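Local coordinates for protein ribosomal RNA small subunit methyltransferase Nep1 (Archaeoglobus fulgidus, PDB 3O7B) that probably methylates N1 of a specific pseudouridine in 16S ribosomal RNA during ribosome biogenesis, using S-adenosylmethionine as methyl donor and working as a homodimer, at residues Val215-Glu220 with Thr228-Cys233; Val169-Glu174 with Gly199-Glu204; Phe30-Ala35 with His91-Leu96. One frame throughout, in Å; residues are numbered along the deposited sequence. Where two conformers were deposited one is given.

Contact 1: residues Val215-Glu220 with Thr228-Cys233; sequences VSLGTE and TSRVLC. With SAH (S-adenosyl-L-homocysteine), chain C; TYR (tyrosine), chain B.
Leu217 lays its CB over the centre of one face of the Arg230 guanidinium, 4.0 Å from CZ, while the two side chains run past each other in opposite directions. Its CD1 rides along the aliphatic part of the arginine, 4.1 Å from Arg230 CB, and also faces Val231 CG2 at 4.4 Å. With CG anti to the backbone N (chi1 -175°), Arg230 leaves the helix toward the loop, and a bend at chi2 lays the guanidinium under Leu217. The amino N of the bound tyrosine lies at the edge of that group, in its plane.

Loop and helix both belong to the C-terminal part of a SPOUT methyltransferase, where the knotted chain builds the cofactor pocket. Here the loop reads the adenine through its backbone. Leu217 N donates to N1 of S-adenosylhomocysteine at 2.9 Å in a nearly straight bond (171°), and the N6 amino group gives hydrogen bonds to Gly218 O and, at 2.7 Å, to Glu220 O. Donor and acceptors together match the pattern of an adenine edge. Ser216 OG accepts from Gly218 N, an ST turn that shapes the bend, and also bonds to Glu174 O. On the helix, Cys233 forms a disulfide with Cys233 of the second subunit, and Ser229 OG is hydrogen-bonded to Ser229 OG of that same subunit.

Contact 2: residues Val169-Glu174 with Gly199-Glu204; sequences VLLFRE and GDFFEE. With SAH (S-adenosyl-L-homocysteine), chain C.
One side of the cofactor site of this SPOUT fold is formed by the end of strand 168-172 and the loop leading into helix 203-209, and Phe201 fills the join between them. The Phe201 and Leu171 side chains run past each other in opposite directions, CZ of the Phe201 ring 3.8 Å from Leu171 CD1. An anti placement of Leu171 CG relative to the backbone N (chi1 179°) sends the leucine branch to this end of the ring. Phe172 O lies near the ring plane at one edge, as does Arg173 NH2, which approaches Phe201 CD2 to 4.0 Å. Guanidinium and ring planes stand 68° apart, so the two flat groups do not stack.

A water in the plane of the guanidinium joins the segments. It accepts from Arg173 NH2 at 2.9 Å and from Phe201 N in a longer bond, and donates to Asp200 OD2. Leu206, one turn into the following helix, packs against Leu171, Arg173 and Phe201 alike.

S-adenosylhomocysteine is gripped from both segments. Its O2' hydroxyl donates to Phe172 O at 2.6 Å, and its amino N donates to Gly199 O at 2.8 Å; Phe201 CZ comes within 3.5 Å of the ribose O3'. The CB of Phe172 leaves the backbone away from segment 199-204 and lies against the adenine N3.

Two carbonyls thus hold the ribose and the amino end of the cofactor. Arg173 NH2 and Asp200 OD2, 5.0 Å apart, are joined through the water and not directly. With Glu214 in a salt bridge to NH1 and the water on NH2, the guanidinium is held at two of its nitrogens, and the carboxylate of Asp200 is likely to add a weaker, water-screened attraction.

Contact 3: residues Phe30-Ala35 with His91-Leu96; sequences FVFLEA and HQCLLL
CG of Phe32 stands anti to the carbonyl carbon (chi1 -65°), which carries the ring from the strand toward helix 87-98; Cys93 SG takes the corresponding place on its own residue (chi1 -69°), beside the backbone N. The far side of the ring meets the helix, CE1 and CZ on the cysteine and CE2 on the leucine, Leu94. Phe32 CE1 lies 3.6 Å from Cys93 CB, and CZ is almost as near to the same carbon, so the cysteine is met mainly through its methylene. The sulfur is farther off, 5.1 Å from the ring centroid and 44° from the ring normal, an oblique sulfur-aromatic contact. On the other side of the ring's outline, Phe32 CE2 touches Leu94 CD2 at 3.8 Å. Only this one branch of the leucine reaches the ring, and neither Cys93 CB nor Leu94 CD2 sits squarely over a face or at an edge. An alanine in place of Phe32 would remove the whole ring and would probably open a gap between strand and helix, leaving Cys93 CB and Leu94 CD2 without their partner.

This is helix-on-sheet packing in the core of an alpha/beta fold. Val90 and Leu97 of the same helix also touch Phe32, Leu94 reaches Val107 of the adjacent strand 105-111, and Thr228 of helix 224-239 packs against both Phe32 and Cys93, so that strand 28-35 lies beneath two helices at this point.

In the fold
From the N terminus, contact 3 comes first: strand 28-35 is joined to helix 87-98 across a loop of 55 residues, in the middle of the sheet. Contact 2 then closes a shorter loop of 24 residues, which contains strand 189-194, and contact 1 the shortest, with seven residues between its segments, the last four of them the start of helix 224-239. The three follow in series, none nesting in or crossing another. Space reunites them: Val215 N is hydrogen-bonded to Leu171 O, linking contacts 1 and 2 at neighbouring strands; Glu34 OE2 accepts from Phe202 N, linking 3 and 2; Ser229 packs on Leu96, linking 1 and 3. Contacts 1 and 2 share S-adenosylhomocysteine, while 1 and 3 both reach the second subunit.

Contact 1: residues Val215-Glu220 with Thr228-Cys233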
loop_
_atom_site.group_PDB
_atom_site.type_symbol
_atom_site.label_atom_id
_atom_site.label_comp_id
_atom_site.label_asym_id
_atom_site.label_seq_id
_atom_site.Cartn_x
_atom_site.Cartn_y
_atom_site.Cartn_z
ATOM N N VAL A 215 -12.129 18.283 -7.918
ATOM C CA VAL A 215 -11.598 18.690 -6.616
ATOM C C VAL A 215 -10.087 18.488 -6.581
ATOM O O VAL A 215 -9.575 17.395 -6.886
ATOM C CB VAL A 215 -12.251 17.893 -5.454
ATOM C CG1 VAL A 215 -11.742 18.387 -4.095
ATOM C CG2 VAL A 215 -13.788 17.968 -5.529
ATOM N N SER A 216 -9.375 19.563 -6.244
ATOM C CA SER A 216 -7.928 19.509 -6.106
ATOM C C SER A 216 -7.538 19.497 -4.627
ATOM O O SER A 216 -8.179 20.139 -3.794
ATOM C CB SER A 216 -7.261 20.694 -6.808
ATOM O OG SER A 216 -5.849 20.607 -6.674
ATOM N N LEU A 217 -6.502 18.728 -4.308
ATOM C CA LEU A 217 -5.945 18.722 -2.957
ATOM C C LEU A 217 -4.777 19.700 -2.818
ATOM O O LEU A 217 -4.391 20.053 -1.705
ATOM C CB LEU A 217 -5.484 17.318 -2.564
ATOM C CG LEU A 217 -6.572 16.244 -2.516
ATOM C CD1 LEU A 217 -5.933 14.896 -2.165
ATOM C CD2 LEU A 217 -7.674 16.604 -1.530
ATOM N N GLY A 218 -4.223 20.131 -3.941
ATOM C CA GLY A 218 -3.067 21.030 -3.918
ATOM C C GLY A 218 -2.411 21.216 -5.270
ATOM O O GLY A 218 -2.824 20.611 -6.265
ATOM N N THR A 219 -1.351 22.026 -5.275
ATOM C CA THR A 219 -0.668 22.494 -6.490
ATOM C C THR A 219 0.361 21.516 -7.070
ATOM O O THR A 219 1.202 21.907 -7.890
ATOM C CB THR A 219 0.070 23.834 -6.211
ATOM O OG1 THR A 219 1.143 23.608 -5.282
ATOM C CG2 THR A 219 -0.883 24.864 -5.626
ATOM N N GLU A 220 0.297 20.256 -6.645
ATOM C CA GLU A 220 1.275 19.231 -7.036
ATOM C C GLU A 220 0.520 17.976 -7.457
ATOM O O GLU A 220 -0.631 17.795 -7.056
ATOM C CB GLU A 220 2.186 18.860 -5.853
ATOM C CG GLU A 220 2.627 20.009 -4.944
ATOM C CD GLU A 220 2.908 19.541 -3.518
ATOM O OE1 GLU A 220 2.126 19.900 -2.598
ATOM O OE2 GLU A 220 3.900 18.798 -3.330
ATOM N N THR A 228 -6.022 8.711 -2.038
ATOM C CA THR A 228 -6.946 7.810 -1.345
ATOM C C THR A 228 -6.902 8.036 0.170
ATOM O O THR A 228 -7.927 8.150 0.827
ATOM C CB THR A 228 -6.635 6.338 -1.665
ATOM O OG1 THR A 228 -6.743 6.128 -3.087
ATOM C CG2 THR A 228 -7.613 5.409 -0.971
ATOM N N SER A 229 -5.681 8.097 0.704
ATOM C CA SER A 229 -5.499 8.319 2.139
ATOM C C SER A 229 -6.116 9.639 2.611
ATOM O O SER A 229 -6.883 9.683 3.587
ATOM C CB SER A 229 -4.003 8.292 2.443
ATOM O OG SER A 229 -3.776 8.590 3.820
ATOM N N ARG A 230 -5.788 10.732 1.924
ATOM C CA ARG A 230 -6.288 12.046 2.318
ATOM C C ARG A 230 -7.805 12.129 2.199
ATOM O O ARG A 230 -8.473 12.623 3.104
ATOM C CB ARG A 230 -5.628 13.146 1.499
ATOM C CG ARG A 230 -6.028 14.537 1.959
ATOM C CD ARG A 230 -4.838 15.479 1.860
ATOM N NE ARG A 230 -5.245 16.880 1.781
ATOM C CZ ARG A 230 -4.468 17.853 1.312
ATOM N NH1 ARG A 230 -3.233 17.579 0.888
ATOM N NH2 ARG A 230 -4.926 19.102 1.266
ATOM N N VAL A 231 -8.350 11.622 1.091
ATOM C CA VAL A 231 -9.790 11.700 0.917
ATOM C C VAL A 231 -10.532 10.815 1.911
ATOM O O VAL A 231 -11.550 11.213 2.474
ATOM C CB VAL A 231 -10.179 11.376 -0.534
ATOM C CG1 VAL A 231 -11.693 11.401 -0.716
ATOM C CG2 VAL A 231 -9.539 12.386 -1.511
ATOM N N LEU A 232 -10.005 9.614 2.163
ATOM C CA LEU A 232 -10.602 8.735 3.154
ATOM C C LEU A 232 -10.634 9.395 4.522
ATOM O O LEU A 232 -11.630 9.330 5.239
ATOM C CB LEU A 232 -9.850 7.393 3.234
ATOM C CG LEU A 232 -10.330 6.441 4.336
ATOM C CD1 LEU A 232 -11.821 6.071 4.137
ATOM C CD2 LEU A 232 -9.468 5.198 4.397
ATOM N N CYS A 233 -9.532 10.029 4.887
ATOM C CA CYS A 233 -9.515 10.705 6.180
ATOM C C CYS A 233 -10.565 11.811 6.291
ATOM O O CYS A 233 -11.221 11.933 7.329
ATOM C CB CYS A 233 -8.150 11.289 6.440
ATOM S SG CYS A 233 -8.048 11.993 8.078
HETATM N N SAH C . -2.600 12.624 -13.954
HETATM C CA SAH C . -1.454 12.163 -13.118
HETATM C CB SAH C . -1.340 10.647 -13.199
HETATM C CG SAH C . -2.279 9.922 -12.238
HETATM S SD SAH C . -2.017 10.385 -10.499
HETATM C C SAH C . -0.141 12.826 -13.524
HETATM O O SAH C . -0.127 13.718 -14.376
HETATM C "C5'" SAH C . -3.285 9.427 -9.626
HETATM C "C4'" SAH C . -4.604 10.115 -9.292
HETATM O "O4'" SAH C . -4.499 10.923 -8.135
HETATM C "C3'" SAH C . -5.113 11.076 -10.351
HETATM O "O3'" SAH C . -5.704 10.397 -11.431
HETATM C "C2'" SAH C . -6.091 11.899 -9.556
HETATM O "O2'" SAH C . -7.320 11.189 -9.380
HETATM C "C1'" SAH C . -5.412 12.006 -8.202
HETATM N N9 SAH C . -4.623 13.244 -7.964
HETATM C C8 SAH C . -3.283 13.442 -8.207
HETATM N N7 SAH C . -2.954 14.698 -7.805
HETATM C C5 SAH C . -4.053 15.282 -7.283
HETATM C C6 SAH C . -4.290 16.538 -6.736
HETATM N N6 SAH C . -3.310 17.451 -6.635
HETATM N N1 SAH C . -5.547 16.851 -6.276
HETATM C C2 SAH C . -6.581 15.939 -6.379
HETATM N N3 SAH C . -6.341 14.700 -6.929
HETATM C C4 SAH C . -5.110 14.378 -7.384
HETATM N N TYR B . -4.549 22.563 0.801
HETATM C CA TYR B . -4.452 23.723 -0.132
HETATM C C TYR B . -4.367 25.028 0.663
HETATM O O TYR B . -4.912 25.134 1.766
HETATM C CB TYR B . -5.665 23.754 -1.069
HETATM C CG TYR B . -5.354 24.102 -2.514
HETATM C CD1 TYR B . -4.621 25.244 -2.844
HETATM C CD2 TYR B . -5.818 23.296 -3.558
HETATM C CE1 TYR B . -4.345 25.568 -4.171
HETATM C CE2 TYR B . -5.547 23.611 -4.891
HETATM C CZ TYR B . -4.812 24.749 -5.188
HETATM O OH TYR B . -4.539 25.069 -6.500
HETATM O OXT TYR B . -3.755 26.010 0.227
#

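Contact 2: residues Val169-Glu174 with Gly199-Glu204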
loop_
_atom_site.group_PDB
_atom_site.type_symbol
_atom_site.label_atom_id
_atom_site.label_comp_id
_atom_site.label_asym_id
_atom_site.label_seq_id
_atom_site.Cartn_x
_atom_site.Cartn_y
_atom_site.Cartn_z
ATOM N N VAL A 169 -20.879 13.080 -8.123
ATOM C CA VAL A 169 -19.541 12.678 -8.534
ATOM C C VAL A 169 -18.512 13.718 -8.147
ATOM O O VAL A 169 -18.631 14.909 -8.526
ATOM C CB VAL A 169 -19.437 12.382 -10.048
ATOM C CG1 VAL A 169 -17.996 12.067 -10.439
ATOM C CG2 VAL A 169 -20.350 11.228 -10.420
ATOM N N LEU A 170 -17.491 13.289 -7.405
ATOM C CA LEU A 170 -16.364 14.140 -7.034
ATOM C C LEU A 170 -15.133 13.560 -7.693
ATOM O O LEU A 170 -14.705 12.451 -7.334
ATOM C CB LEU A 170 -16.219 14.175 -5.513
ATOM C CG LEU A 170 -17.451 14.527 -4.693
ATOM C CD1 LEU A 170 -17.142 14.391 -3.204
ATOM C CD2 LEU A 170 -17.931 15.966 -5.009
ATOM N N LEU A 171 -14.602 14.237 -8.706
ATOM C CA LEU A 171 -13.440 13.764 -9.438
ATOM C C LEU A 171 -12.214 14.469 -8.891
ATOM O O LEU A 171 -12.099 15.697 -8.957
ATOM C CB LEU A 171 -13.562 14.042 -10.945
ATOM C CG LEU A 171 -12.377 13.605 -11.792
ATOM C CD1 LEU A 171 -12.201 12.070 -11.743
ATOM C CD2 LEU A 171 -12.514 14.081 -13.238
ATOM N N PHE A 172 -11.302 13.694 -8.325
ATOM C CA PHE A 172 -10.087 14.279 -7.779
ATOM C C PHE A 172 -9.057 14.430 -8.884
ATOM O O PHE A 172 -8.667 13.461 -9.528
ATOM C CB PHE A 172 -9.627 13.460 -6.558
ATOM C CG PHE A 172 -10.500 13.702 -5.364
ATOM C CD1 PHE A 172 -10.202 14.729 -4.453
ATOM C CD2 PHE A 172 -11.684 12.997 -5.188
ATOM C CE1 PHE A 172 -11.054 15.022 -3.392
ATOM C CE2 PHE A 172 -12.539 13.278 -4.125
ATOM C CZ PHE A 172 -12.224 14.301 -3.224
ATOM N N ARG A 173 -8.685 15.685 -9.162
ATOM C CA ARG A 173 -7.624 15.991 -10.127
ATOM C C ARG A 173 -6.932 17.265 -9.681
ATOM O O ARG A 173 -7.561 18.153 -9.105
ATOM C CB ARG A 173 -8.115 16.237 -11.567
ATOM C CG ARG A 173 -9.559 16.035 -11.882
ATOM C CD ARG A 173 -9.893 16.710 -13.231
ATOM N NE ARG A 173 -9.091 16.211 -14.344
ATOM C CZ ARG A 173 -9.419 16.341 -15.631
ATOM N NH1 ARG A 173 -10.539 16.962 -15.987
ATOM N NH2 ARG A 173 -8.630 15.841 -16.565
ATOM N N GLU A 174 -5.644 17.345 -9.998
ATOM C CA GLU A 174 -4.814 18.493 -9.666
ATOM C C GLU A 174 -5.402 19.819 -10.155
ATOM O O GLU A 174 -5.354 20.807 -9.430
ATOM C CB GLU A 174 -3.410 18.293 -10.224
ATOM C CG GLU A 174 -2.441 19.416 -9.865
ATOM C CD GLU A 174 -1.066 19.209 -10.450
ATOM O OE1 GLU A 174 -0.809 18.118 -11.010
ATOM O OE2 GLU A 174 -0.237 20.146 -10.349
ATOM N N GLY A 199 -0.087 10.118 -17.338
ATOM C CA GLY A 199 -1.066 10.614 -18.306
ATOM C C GLY A 199 -2.287 11.224 -17.651
ATOM O O GLY A 199 -2.346 11.421 -16.443
ATOM N N ASP A 200 -3.272 11.543 -18.485
ATOM C CA ASP A 200 -4.509 12.178 -18.038
ATOM C C ASP A 200 -5.658 11.228 -18.313
ATOM O O ASP A 200 -5.502 10.299 -19.087
ATOM C CB ASP A 200 -4.741 13.470 -18.821
ATOM C CG ASP A 200 -3.689 14.514 -18.531
ATOM O OD1 ASP A 200 -2.776 14.677 -19.371
ATOM O OD2 ASP A 200 -3.765 15.149 -17.457
ATOM N N PHE A 201 -6.808 11.470 -17.694
ATOM C CA PHE A 201 -7.990 10.652 -17.964
ATOM C C PHE A 201 -8.339 10.650 -19.445
ATOM O O PHE A 201 -8.212 11.677 -20.118
ATOM C CB PHE A 201 -9.195 11.169 -17.190
ATOM C CG PHE A 201 -9.051 11.049 -15.697
ATOM C CD1 PHE A 201 -9.160 9.811 -15.080
ATOM C CD2 PHE A 201 -8.834 12.171 -14.914
ATOM C CE1 PHE A 201 -9.032 9.704 -13.694
ATOM C CE2 PHE A 201 -8.705 12.066 -13.521
ATOM C CZ PHE A 201 -8.814 10.823 -12.922
ATOM N N PHE A 202 -8.770 9.504 -19.955
ATOM C CA PHE A 202 -9.386 9.456 -21.287
ATOM C C PHE A 202 -10.595 10.380 -21.321
ATOM O O PHE A 202 -11.349 10.505 -20.352
ATOM C CB PHE A 202 -9.870 8.046 -21.606
ATOM C CG PHE A 202 -8.764 7.030 -21.772
ATOM C CD1 PHE A 202 -7.684 7.259 -22.637
ATOM C CD2 PHE A 202 -8.833 5.806 -21.090
ATOM C CE1 PHE A 202 -6.675 6.300 -22.793
ATOM C CE2 PHE A 202 -7.834 4.843 -21.242
ATOM C CZ PHE A 202 -6.749 5.087 -22.096
ATOM N N GLU A 203 -10.812 11.013 -22.470
ATOM C CA GLU A 203 -12.014 11.821 -22.644
ATOM C C GLU A 203 -13.286 10.997 -22.426
ATOM O O GLU A 203 -14.249 11.494 -21.821
ATOM C CB GLU A 203 -12.024 12.509 -24.015
ATOM C CG GLU A 203 -11.063 13.690 -24.125
ATOM C CD GLU A 203 -11.271 14.756 -23.042
ATOM O OE1 GLU A 203 -12.436 15.043 -22.669
ATOM O OE2 GLU A 203 -10.255 15.314 -22.566
ATOM N N GLU A 204 -13.282 9.744 -22.889
ATOM C CA GLU A 204 -14.423 8.852 -22.687
ATOM C C GLU A 204 -14.777 8.686 -21.206
ATOM O O GLU A 204 -15.944 8.717 -20.837
ATOM C CB GLU A 204 -14.198 7.481 -23.335
ATOM C CG GLU A 204 -15.373 6.525 -23.112
ATOM C CD GLU A 204 -15.293 5.239 -23.922
ATOM O OE1 GLU A 204 -14.294 5.020 -24.645
ATOM O OE2 GLU A 204 -16.251 4.441 -23.824
HETATM N N SAH C . -2.600 12.624 -13.954
HETATM C CA SAH C . -1.454 12.163 -13.118
HETATM C CB SAH C . -1.340 10.647 -13.199
HETATM C CG SAH C . -2.279 9.922 -12.238
HETATM S SD SAH C . -2.017 10.385 -10.499
HETATM C C SAH C . -0.141 12.826 -13.524
HETATM O O SAH C . -0.127 13.718 -14.376
HETATM C "C5'" SAH C . -3.285 9.427 -9.626
HETATM C "C4'" SAH C . -4.604 10.115 -9.292
HETATM O "O4'" SAH C . -4.499 10.923 -8.135
HETATM C "C3'" SAH C . -5.113 11.076 -10.351
HETATM O "O3'" SAH C . -5.704 10.397 -11.431
HETATM C "C2'" SAH C . -6.091 11.899 -9.556
HETATM O "O2'" SAH C . -7.320 11.189 -9.380
HETATM C "C1'" SAH C . -5.412 12.006 -8.202
HETATM N N9 SAH C . -4.623 13.244 -7.964
HETATM C C8 SAH C . -3.283 13.442 -8.207
HETATM N N7 SAH C . -2.954 14.698 -7.805
HETATM C C5 SAH C . -4.053 15.282 -7.283
HETATM C C6 SAH C . -4.290 16.538 -6.736
HETATM N N6 SAH C . -3.310 17.451 -6.635
HETATM N N1 SAH C . -5.547 16.851 -6.276
HETATM C C2 SAH C . -6.581 15.939 -6.379
HETATM N N3 SAH C . -6.341 14.700 -6.929
HETATM C C4 SAH C . -5.110 14.378 -7.384
HETATM O O HOH W 1 -6.305 14.253 -16.006
#

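Contact 3: residues Phe30-Ala35 with His91-Leu96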
loop_
_atom_site.group_PDB
_atom_site.type_symbol
_atom_site.label_atom_id
_atom_site.label_comp_id
_atom_site.label_asym_id
_atom_site.label_seq_id
_atom_site.Cartn_x
_atom_site.Cartn_y
_atom_site.Cartn_z
ATOM N N PHE A 30 -16.793 4.674 -3.565
ATOM C CA PHE A 30 -15.487 5.031 -4.070
ATOM C C PHE A 30 -15.258 4.290 -5.358
ATOM O O PHE A 30 -15.547 3.081 -5.433
ATOM C CB PHE A 30 -14.396 4.618 -3.074
ATOM C CG PHE A 30 -14.252 5.543 -1.908
ATOM C CD1 PHE A 30 -13.153 6.410 -1.824
ATOM C CD2 PHE A 30 -15.186 5.532 -0.863
ATOM C CE1 PHE A 30 -12.989 7.248 -0.722
ATOM C CE2 PHE A 30 -15.024 6.393 0.244
ATOM C CZ PHE A 30 -13.932 7.243 0.295
ATOM N N VAL A 31 -14.800 5.008 -6.386
ATOM C CA VAL A 31 -14.555 4.433 -7.687
ATOM C C VAL A 31 -13.126 4.720 -8.103
ATOM O O VAL A 31 -12.739 5.892 -8.257
ATOM C CB VAL A 31 -15.523 5.013 -8.779
ATOM C CG1 VAL A 31 -15.328 4.310 -10.096
ATOM C CG2 VAL A 31 -16.966 4.931 -8.301
ATOM N N PHE A 32 -12.337 3.669 -8.307
ATOM C CA PHE A 32 -11.011 3.830 -8.876
ATOM C C PHE A 32 -11.115 3.798 -10.373
ATOM O O PHE A 32 -11.689 2.860 -10.939
ATOM C CB PHE A 32 -10.049 2.777 -8.314
ATOM C CG PHE A 32 -9.826 2.939 -6.833
ATOM C CD1 PHE A 32 -9.076 4.007 -6.353
ATOM C CD2 PHE A 32 -10.414 2.058 -5.917
ATOM C CE1 PHE A 32 -8.917 4.217 -4.977
ATOM C CE2 PHE A 32 -10.236 2.254 -4.529
ATOM C CZ PHE A 32 -9.482 3.333 -4.075
ATOM N N LEU A 33 -10.602 4.847 -10.998
ATOM C CA LEU A 33 -10.767 5.060 -12.448
ATOM C C LEU A 33 -9.572 4.650 -13.255
ATOM O O LEU A 33 -8.412 4.896 -12.869
ATOM C CB LEU A 33 -11.058 6.535 -12.727
ATOM C CG LEU A 33 -12.354 7.097 -12.182
ATOM C CD1 LEU A 33 -12.422 8.572 -12.554
ATOM C CD2 LEU A 33 -13.591 6.345 -12.736
ATOM N N GLU A 34 -9.836 4.038 -14.410
ATOM C CA GLU A 34 -8.790 3.644 -15.348
ATOM C C GLU A 34 -7.706 2.826 -14.642
ATOM O O GLU A 34 -6.500 3.002 -14.881
ATOM C CB GLU A 34 -8.202 4.866 -16.071
ATOM C CG GLU A 34 -9.212 5.530 -17.012
ATOM C CD GLU A 34 -8.644 6.714 -17.739
ATOM O OE1 GLU A 34 -7.403 6.823 -17.835
ATOM O OE2 GLU A 34 -9.462 7.527 -18.233
ATOM N N ALA A 35 -8.150 1.902 -13.790
ATOM C CA ALA A 35 -7.181 1.060 -13.079
ATOM C C ALA A 35 -6.394 0.225 -14.063
ATOM O O ALA A 35 -6.926 -0.305 -15.059
ATOM C CB ALA A 35 -7.861 0.194 -12.055
ATOM N N HIS A 91 -4.065 -2.083 -6.128
ATOM C CA HIS A 91 -3.903 -3.004 -4.983
ATOM C C HIS A 91 -3.798 -2.230 -3.680
ATOM O O HIS A 91 -4.556 -2.478 -2.744
ATOM C CB HIS A 91 -2.653 -3.854 -5.182
ATOM C CG HIS A 91 -2.376 -4.800 -4.050
ATOM N ND1 HIS A 91 -1.103 -5.005 -3.559
ATOM C CD2 HIS A 91 -3.205 -5.563 -3.301
ATOM C CE1 HIS A 91 -1.158 -5.872 -2.562
ATOM N NE2 HIS A 91 -2.420 -6.232 -2.388
ATOM N N GLN A 92 -2.873 -1.266 -3.640
ATOM C CA GLN A 92 -2.590 -0.601 -2.377
ATOM C C GLN A 92 -3.728 0.316 -1.985
ATOM O O GLN A 92 -4.069 0.443 -0.805
ATOM C CB GLN A 92 -1.271 0.163 -2.490
ATOM C CG GLN A 92 -0.068 -0.772 -2.763
ATOM C CD GLN A 92 1.093 -0.119 -3.492
ATOM O OE1 GLN A 92 1.072 1.078 -3.800
ATOM N NE2 GLN A 92 2.127 -0.915 -3.778
ATOM N N CYS A 93 -4.352 0.964 -2.974
ATOM C CA CYS A 93 -5.455 1.849 -2.672
ATOM C C CYS A 93 -6.640 1.089 -2.123
ATOM O O CYS A 93 -7.286 1.531 -1.183
ATOM C CB CYS A 93 -5.891 2.613 -3.928
ATOM S SG CYS A 93 -4.682 3.824 -4.521
ATOM N N LEU A 94 -6.908 -0.072 -2.718
ATOM C CA LEU A 94 -8.002 -0.911 -2.223
ATOM C C LEU A 94 -7.718 -1.416 -0.814
ATOM O O LEU A 94 -8.616 -1.477 0.014
ATOM C CB LEU A 94 -8.219 -2.121 -3.128
ATOM C CG LEU A 94 -8.943 -1.827 -4.444
ATOM C CD1 LEU A 94 -8.755 -3.024 -5.358
ATOM C CD2 LEU A 94 -10.411 -1.527 -4.168
ATOM N N LEU A 95 -6.465 -1.808 -0.551
ATOM C CA LEU A 95 -6.154 -2.284 0.807
ATOM C C LEU A 95 -6.469 -1.221 1.836
ATOM O O LEU A 95 -7.143 -1.473 2.827
ATOM C CB LEU A 95 -4.691 -2.710 0.931
ATOM C CG LEU A 95 -4.266 -3.998 0.241
ATOM C CD1 LEU A 95 -2.782 -4.264 0.540
ATOM C CD2 LEU A 95 -5.135 -5.180 0.649
ATOM N N LEU A 96 -5.992 -0.003 1.604
ATOM C CA LEU A 96 -6.215 1.065 2.557
ATOM C C LEU A 96 -7.701 1.361 2.725
ATOM O O LEU A 96 -8.206 1.476 3.834
ATOM C CB LEU A 96 -5.471 2.326 2.141
ATOM C CG LEU A 96 -5.763 3.568 2.973
ATOM C CD1 LEU A 96 -5.527 3.302 4.488
ATOM C CD2 LEU A 96 -4.900 4.686 2.494
#